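Local coordinates for protein diaminopimelate decarboxylase (Phaeodactylum tricornutum, PDB 7JPJ) that probably decarboxylates diaminopimelate to lysine, the final step of lysine biosynthesis, with pyridoxal 5'-phosphate as cofactor, and works as an obligate dimer, at residues K298-T301 with H307-L310; I333-G336 with D342-D345; Y395-S400 with A410-V415. All coordinates share one frame; numbering follows the deposited sequence.

Contact 1 (K298-T301 with H307-L310); sequences KVHT and HTFL
Val299 and Phe309 form the hydrogen-bonded pair of an antiparallel beta hairpin between strands 289-300 and 308-312, with non-hydrogen-bonded pairs next to it at Lys298-Leu310 and His300-Thr308. Val299 N reaches Phe309 O at 3.1 Å, and the bond from Phe309 N to Val299 O is nearly straight (175° at the hydrogen). Towards the loop, Thr301 N donates to His307 O at 3.1 Å.

Side chains add further polar links. Thr301 OG1 accepts His307 N at 2.9 Å, brought over that N-H by its place between the backbone N and the carbonyl carbon (chi1 44°). The same hydroxyl is bonded to Pro170 O of the second subunit. A valine here would probably leave both His307 N and that carbonyl without their mate and weaken the hold on the end of the hairpin. His300 and Thr308 run side by side, and His300 ND1 meets Thr308 OG1 at 3.1 Å, the hydroxyl lying at the ring edge, in its plane.

The apolar contacts are split between the two faces of the sheet. On one, the fully extended Lys298 runs alongside Leu310, with Lys298 CG 3.7 Å from Leu310 CD2. Further out, Lys298 CE passes Thr308 CG2 at 3.7 Å, and NZ goes on to a salt bridge with Glu348. On the other, Val299 CG2 rests on Phe309 CB at 3.6 Å, while the Phe309 ring turns its edge to Thr301 OG1. Ser124 and Ser171 of the second subunit pack on Val299 and Phe309 respectively.

Regular strand bonds thus give way, at the loop end, to a backbone N-H held by a side-chain hydroxyl, and because that hydroxyl also binds the partner chain, the chemistry ties the hairpin end directly to the dimer interface.

Contact 2 (I333-G336 with D342-D345); sequences ILPG and DVGD
In the beta domain, away from the barrel, the connection that leaves strand 331-334 and leads to strand 347-353 folds back on itself where Pro335 meets Asp342 and Val343. Both strands belong to the mixed beta sheet, but they do not pair with each other, and the two segments are joined by van der Waals contact, burying 137 Å² in all.

Pro335 does nearly all of the touching on its side. Its CB lies 3.7 Å from Asp342 O and 3.8 Å from Asp342 CB, so that one corner of the ring rests on both the backbone and the first side-chain carbon of the aspartate. Further round the ring, Pro335 CG comes within 4.1 Å of Val343 N, and Pro335 CD faces Val343 CG2 at 4.2 Å. The course of the backbone lays Asp342 CB against the proline, while chi1 of -53° directs the carboxylate beyond it, where OD2 is hydrogen-bonded to Ser337 OG within the same loop.

Arg379, from strand 373-379, takes hold of the returning chain: NH2 binds Asp342 O and NE binds Val343 O, while its side chain also touches Pro335. Pro14 of helix 14-24 packs on both Pro335 and Val343. Such an irregular connection between strands of a mixed sheet belongs to the beta domain that accompanies the TIM barrel in fold-type III decarboxylases.

Contact 3 (Y395-S400 with A410-V415); sequences YCSGMS and APEVLV. With SO4 (sulfate ion), chain D.
With chi1 at 178°, the Ser397 hydroxyl is swung away from the backbone N and reaches the carboxylate of Glu412, whose chain is extended beyond CG (chi2 169°). Ser397 OG donates to Glu412 OE2 at 3.0 Å, approaching from above the carboxylate plane, 51° out of it. The serine CB follows close behind its hydroxyl, with Ser397 CB 3.6 Å from Glu412 OE2. Ser397 and Glu412 are the only pair that meets across the two segments, and both residues are buried.

The carboxylate is gripped at both oxygens: OE2 also accepts Tyr32 OH, while OE1 accepts Asn64 ND2, and Arg425 joins the pair through a long, weak ion pair from NE to OE1 and a weak hydrogen bond between NH1 and Ser397 OG. Several donors converging on a buried acid, with an arginine nearby, would be expected to keep it ionised and fix its rotation.

Glu412 opens strand 412-415, which runs parallel to strand 29-33 in the mixed sheet, whereas Ser397 lies in the loop after strand 386-390. In fold-type III relatives a tyrosine of the beta domain reaches the cofactor phosphate at the mouth of the TIM barrel, and Tyr395, at the start of segment 395-400, probably plays this part. Its side chain touches Lys60, the predicted attachment point of pyridoxal phosphate, which is not attached here, and packs against Tyr404 of the second subunit.

Tyr395 OH donates to O3 of a sulfate ion at 2.6 Å, the oxygen lying at the ring edge and in its plane. Gly238 N, Gly281 N and Thr282 OG1 bind the same ion, which is consistent with the sulfate occupying the site of the cofactor phosphate.

In the fold
All three contacts reach the same mixed sheet and follow one another along the chain. Contacts 1 and 2, with centres 19 Å apart, touch directly, Leu310 CD1 packing on Ile333 CD1 at 3.6 Å. Contact 3 stands apart: its nearest atoms are about 17 Å from those of contact 1 and about 12 Å from those of contact 2. It is also the one nearer the cofactor site, the side chain of Ser397 lying about 11 Å from that of Lys60, the predicted attachment point of pyridoxal phosphate, while the other two lie away from the annotated sites. Contacts 1 and 3 both touch the second subunit, whereas contact 2 is confined to its own chain.

Contact 1 (K298-T301 with H307-L310)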
loop_
_atom_site.group_PDB
_atom_site.type_symbol
_atom_site.label_atom_id
_atom_site.label_comp_id
_atom_site.label_asym_id
_atom_site.label_seq_id
_atom_site.Cartn_x
_atom_site.Cartn_y
_atom_site.Cartn_z
ATOM N N LYS A 298 -5.217 24.165 5.316
ATOM C CA LYS A 298 -5.964 24.550 4.123
ATOM C C LYS A 298 -5.144 25.572 3.348
ATOM O O LYS A 298 -4.870 26.661 3.859
ATOM C CB LYS A 298 -7.334 25.123 4.501
ATOM C CG LYS A 298 -8.241 25.438 3.326
ATOM C CD LYS A 298 -9.557 26.038 3.800
ATOM C CE LYS A 298 -10.460 26.393 2.628
ATOM N NZ LYS A 298 -11.770 26.951 3.073
ATOM N N VAL A 299 -4.748 25.222 2.122
ATOM C CA VAL A 299 -3.860 26.052 1.318
ATOM C C VAL A 299 -4.495 26.305 -0.044
ATOM O O VAL A 299 -5.423 25.610 -0.464
ATOM C CB VAL A 299 -2.465 25.412 1.151
ATOM C CG1 VAL A 299 -1.861 25.106 2.511
ATOM C CG2 VAL A 299 -2.559 24.151 0.314
ATOM N N HIS A 300 -3.979 27.317 -0.741
ATOM C CA HIS A 300 -4.529 27.733 -2.022
ATOM C C HIS A 300 -3.420 27.952 -3.042
ATOM O O HIS A 300 -2.272 28.241 -2.691
ATOM C CB HIS A 300 -5.352 29.030 -1.894
ATOM C CG HIS A 300 -6.252 29.066 -0.700
ATOM N ND1 HIS A 300 -7.544 28.580 -0.724
ATOM C CD2 HIS A 300 -6.053 29.540 0.552
ATOM C CE1 HIS A 300 -8.099 28.749 0.462
ATOM N NE2 HIS A 300 -7.216 29.329 1.257
ATOM N N THR A 301 -3.785 27.805 -4.314
ATOM C CA THR A 301 -2.976 28.243 -5.439
ATOM C C THR A 301 -3.804 29.207 -6.279
ATOM O O THR A 301 -5.031 29.261 -6.162
ATOM C CB THR A 301 -2.505 27.061 -6.305
ATOM O OG1 THR A 301 -3.591 26.154 -6.515
ATOM C CG2 THR A 301 -1.365 26.323 -5.627
ATOM N N HIS A 307 -6.282 25.452 -7.365
ATOM C CA HIS A 307 -7.203 24.697 -6.535
ATOM C C HIS A 307 -7.149 25.218 -5.109
ATOM O O HIS A 307 -6.253 25.979 -4.731
ATOM C CB HIS A 307 -6.878 23.197 -6.554
ATOM C CG HIS A 307 -7.004 22.565 -7.904
ATOM N ND1 HIS A 307 -6.090 22.773 -8.914
ATOM C CD2 HIS A 307 -7.937 21.723 -8.409
ATOM C CE1 HIS A 307 -6.457 22.093 -9.985
ATOM N NE2 HIS A 307 -7.574 21.446 -9.705
ATOM N N THR A 308 -8.135 24.801 -4.322
ATOM C CA THR A 308 -8.104 24.921 -2.873
ATOM C C THR A 308 -7.910 23.528 -2.296
ATOM O O THR A 308 -8.658 22.605 -2.632
ATOM C CB THR A 308 -9.391 25.556 -2.339
ATOM O OG1 THR A 308 -9.373 26.963 -2.609
ATOM C CG2 THR A 308 -9.517 25.335 -0.839
ATOM N N PHE A 309 -6.896 23.374 -1.449
ATOM C CA PHE A 309 -6.487 22.073 -0.938
ATOM C C PHE A 309 -6.846 21.947 0.536
ATOM O O PHE A 309 -6.507 22.824 1.340
ATOM C CB PHE A 309 -4.983 21.858 -1.121
ATOM C CG PHE A 309 -4.537 21.845 -2.556
ATOM C CD1 PHE A 309 -4.273 23.027 -3.227
ATOM C CD2 PHE A 309 -4.367 20.647 -3.232
ATOM C CE1 PHE A 309 -3.856 23.012 -4.545
ATOM C CE2 PHE A 309 -3.950 20.630 -4.549
ATOM C CZ PHE A 309 -3.695 21.812 -5.206
ATOM N N LEU A 310 -7.524 20.856 0.884
ATOM C CA LEU A 310 -7.748 20.468 2.270
ATOM C C LEU A 310 -6.749 19.375 2.630
ATOM O O LEU A 310 -6.769 18.292 2.036
ATOM C CB LEU A 310 -9.176 19.971 2.482
ATOM C CG LEU A 310 -10.332 20.964 2.356
ATOM C CD1 LEU A 310 -11.617 20.300 2.801
ATOM C CD2 LEU A 310 -10.069 22.218 3.168
#

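Contact 2 (I333-G336 with D342-D345)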
loop_
_atom_site.group_PDB
_atom_site.type_symbol
_atom_site.label_atom_id
_atom_site.label_comp_id
_atom_site.label_asym_id
_atom_site.label_seq_id
_atom_site.Cartn_x
_atom_site.Cartn_y
_atom_site.Cartn_z
ATOM N N ILE A 333 -18.009 16.550 5.282
ATOM C CA ILE A 333 -17.284 17.404 6.214
ATOM C C ILE A 333 -18.256 17.874 7.284
ATOM O O ILE A 333 -19.272 18.508 6.976
ATOM C CB ILE A 333 -16.628 18.591 5.497
ATOM C CG1 ILE A 333 -15.458 18.096 4.648
ATOM C CG2 ILE A 333 -16.172 19.636 6.507
ATOM C CD1 ILE A 333 -14.872 19.155 3.761
ATOM N N LEU A 334 -17.945 17.561 8.543
ATOM C CA LEU A 334 -18.756 17.917 9.697
ATOM C C LEU A 334 -18.033 18.947 10.559
ATOM O O LEU A 334 -16.799 19.012 10.549
ATOM C CB LEU A 334 -19.081 16.680 10.543
ATOM C CG LEU A 334 -19.873 15.593 9.813
ATOM C CD1 LEU A 334 -19.892 14.300 10.611
ATOM C CD2 LEU A 334 -21.287 16.072 9.515
ATOM N N PRO A 335 -18.767 19.769 11.311
ATOM C CA PRO A 335 -18.112 20.793 12.137
ATOM C C PRO A 335 -17.293 20.165 13.253
ATOM O O PRO A 335 -17.756 19.260 13.952
ATOM C CB PRO A 335 -19.284 21.609 12.692
ATOM C CG PRO A 335 -20.450 20.675 12.637
ATOM C CD PRO A 335 -20.236 19.840 11.410
ATOM N N GLY A 336 -16.063 20.658 13.418
ATOM C CA GLY A 336 -15.224 20.256 14.537
ATOM C C GLY A 336 -15.800 20.600 15.896
ATOM O O GLY A 336 -15.243 20.177 16.915
ATOM N N ASP A 342 -24.104 23.632 13.890
ATOM C CA ASP A 342 -23.025 24.293 13.169
ATOM C C ASP A 342 -22.763 23.689 11.796
ATOM O O ASP A 342 -21.730 23.992 11.190
ATOM C CB ASP A 342 -21.735 24.262 13.994
ATOM C CG ASP A 342 -21.927 24.802 15.392
ATOM O OD1 ASP A 342 -22.793 25.685 15.579
ATOM O OD2 ASP A 342 -21.206 24.352 16.305
ATOM N N VAL A 343 -23.662 22.841 11.293
ATOM C CA VAL A 343 -23.484 22.305 9.947
ATOM C C VAL A 343 -23.575 23.427 8.917
ATOM O O VAL A 343 -22.670 23.609 8.094
ATOM C CB VAL A 343 -24.509 21.193 9.665
ATOM C CG1 VAL A 343 -24.300 20.628 8.269
ATOM C CG2 VAL A 343 -24.399 20.095 10.711
ATOM N N GLY A 344 -24.660 24.198 8.956
ATOM C CA GLY A 344 -24.787 25.360 8.099
ATOM C C GLY A 344 -25.175 25.009 6.673
ATOM O O GLY A 344 -25.702 23.930 6.379
ATOM N N ASP A 345 -24.901 25.958 5.765
ATOM C CA ASP A 345 -25.248 25.780 4.359
ATOM C C ASP A 345 -24.222 26.421 3.428
ATOM O O ASP A 345 -24.579 26.874 2.335
ATOM C CB ASP A 345 -26.647 26.345 4.065
ATOM C CG ASP A 345 -26.838 27.754 4.606
ATOM O OD1 ASP A 345 -25.829 28.424 4.928
ATOM O OD2 ASP A 345 -28.005 28.190 4.717
#

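Contact 3 (Y395-S400 with A410-V415)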
loop_
_atom_site.group_PDB
_atom_site.type_symbol
_atom_site.label_atom_id
_atom_site.label_comp_id
_atom_site.label_asym_id
_atom_site.label_seq_id
_atom_site.Cartn_x
_atom_site.Cartn_y
_atom_site.Cartn_z
ATOM N N TYR A 395 -10.755 -3.325 2.707
ATOM C CA TYR A 395 -9.466 -3.119 2.045
ATOM C C TYR A 395 -8.911 -1.721 2.312
ATOM O O TYR A 395 -8.338 -1.078 1.431
ATOM C CB TYR A 395 -9.572 -3.394 0.544
ATOM C CG TYR A 395 -10.130 -4.763 0.242
ATOM C CD1 TYR A 395 -9.363 -5.900 0.435
ATOM C CD2 TYR A 395 -11.428 -4.919 -0.227
ATOM C CE1 TYR A 395 -9.865 -7.156 0.164
ATOM C CE2 TYR A 395 -11.942 -6.171 -0.501
ATOM C CZ TYR A 395 -11.155 -7.287 -0.303
ATOM O OH TYR A 395 -11.656 -8.541 -0.572
ATOM N N CYS A 396 -9.087 -1.245 3.546
ATOM C CA CYS A 396 -8.472 0.005 3.987
ATOM C C CYS A 396 -7.596 -0.244 5.204
ATOM O O CYS A 396 -6.369 -0.203 5.085
ATOM C CB CYS A 396 -9.542 1.062 4.266
ATOM S SG CYS A 396 -10.499 1.538 2.810
ATOM N N SER A 397 -8.181 -0.507 6.374
ATOM C CA SER A 397 -7.380 -0.919 7.520
ATOM C C SER A 397 -6.616 -2.204 7.222
ATOM O O SER A 397 -5.456 -2.353 7.623
ATOM C CB SER A 397 -8.272 -1.099 8.747
ATOM O OG SER A 397 -7.518 -1.554 9.854
ATOM N N GLY A 398 -7.242 -3.136 6.505
ATOM C CA GLY A 398 -6.589 -4.388 6.176
ATOM C C GLY A 398 -5.653 -4.346 4.987
ATOM O O GLY A 398 -5.000 -5.353 4.703
ATOM N N MET A 399 -5.571 -3.215 4.283
ATOM C CA MET A 399 -4.675 -3.100 3.139
ATOM C C MET A 399 -4.323 -1.640 2.883
ATOM O O MET A 399 -4.954 -0.968 2.060
ATOM C CB MET A 399 -5.304 -3.734 1.895
ATOM C CG MET A 399 -4.523 -3.517 0.605
ATOM S SD MET A 399 -5.549 -3.661 -0.868
ATOM C CE MET A 399 -5.749 -1.932 -1.291
ATOM N N SER A 400 -3.322 -1.137 3.596
ATOM C CA SER A 400 -2.865 0.231 3.435
ATOM C C SER A 400 -1.363 0.264 3.666
ATOM O O SER A 400 -0.752 -0.729 4.065
ATOM C CB SER A 400 -3.581 1.185 4.401
ATOM O OG SER A 400 -3.308 0.847 5.752
ATOM N N ALA A 410 -3.588 3.820 12.685
ATOM C CA ALA A 410 -4.745 4.477 13.274
ATOM C C ALA A 410 -5.549 3.502 14.134
ATOM O O ALA A 410 -5.598 2.301 13.851
ATOM C CB ALA A 410 -5.639 5.063 12.183
ATOM N N PRO A 411 -6.188 3.993 15.193
ATOM C CA PRO A 411 -7.038 3.129 16.019
ATOM C C PRO A 411 -8.334 2.772 15.306
ATOM O O PRO A 411 -8.661 3.291 14.238
ATOM C CB PRO A 411 -7.303 3.980 17.263
ATOM C CG PRO A 411 -7.164 5.382 16.789
ATOM C CD PRO A 411 -6.088 5.355 15.742
ATOM N N GLU A 412 -9.083 1.861 15.925
ATOM C CA GLU A 412 -10.373 1.422 15.410
ATOM C C GLU A 412 -11.430 1.561 16.495
ATOM O O GLU A 412 -11.186 1.229 17.658
ATOM C CB GLU A 412 -10.318 -0.029 14.918
ATOM C CG GLU A 412 -9.715 -0.191 13.534
ATOM C CD GLU A 412 -9.431 -1.642 13.186
ATOM O OE1 GLU A 412 -9.128 -2.428 14.110
ATOM O OE2 GLU A 412 -9.506 -1.997 11.989
ATOM N N VAL A 413 -12.604 2.053 16.106
ATOM C CA VAL A 413 -13.705 2.300 17.027
ATOM C C VAL A 413 -14.935 1.559 16.522
ATOM O O VAL A 413 -15.152 1.452 15.310
ATOM C CB VAL A 413 -13.989 3.811 17.171
ATOM C CG1 VAL A 413 -15.176 4.063 18.089
ATOM C CG2 VAL A 413 -12.758 4.532 17.689
ATOM N N LEU A 414 -15.727 1.032 17.453
ATOM C CA LEU A 414 -16.994 0.379 17.154
ATOM C C LEU A 414 -18.130 1.203 17.745
ATOM O O LEU A 414 -18.090 1.560 18.927
ATOM C CB LEU A 414 -17.018 -1.044 17.718
ATOM C CG LEU A 414 -18.109 -1.991 17.215
ATOM C CD1 LEU A 414 -17.916 -2.296 15.739
ATOM C CD2 LEU A 414 -18.123 -3.274 18.034
ATOM N N VAL A 415 -19.135 1.505 16.929
ATOM C CA VAL A 415 -20.284 2.305 17.344
ATOM C C VAL A 415 -21.481 1.372 17.477
ATOM O O VAL A 415 -21.986 0.846 16.476
ATOM C CB VAL A 415 -20.571 3.446 16.360
ATOM C CG1 VAL A 415 -21.464 4.484 17.009
ATOM C CG2 VAL A 415 -19.269 4.082 15.899
HETATM S S SO4 D . -14.755 -9.148 -2.575
HETATM O O1 SO4 D . -15.018 -7.844 -3.178
HETATM O O2 SO4 D . -16.018 -9.865 -2.402
HETATM O O3 SO4 D . -14.114 -8.973 -1.276
HETATM O O4 SO4 D . -13.863 -9.909 -3.446
#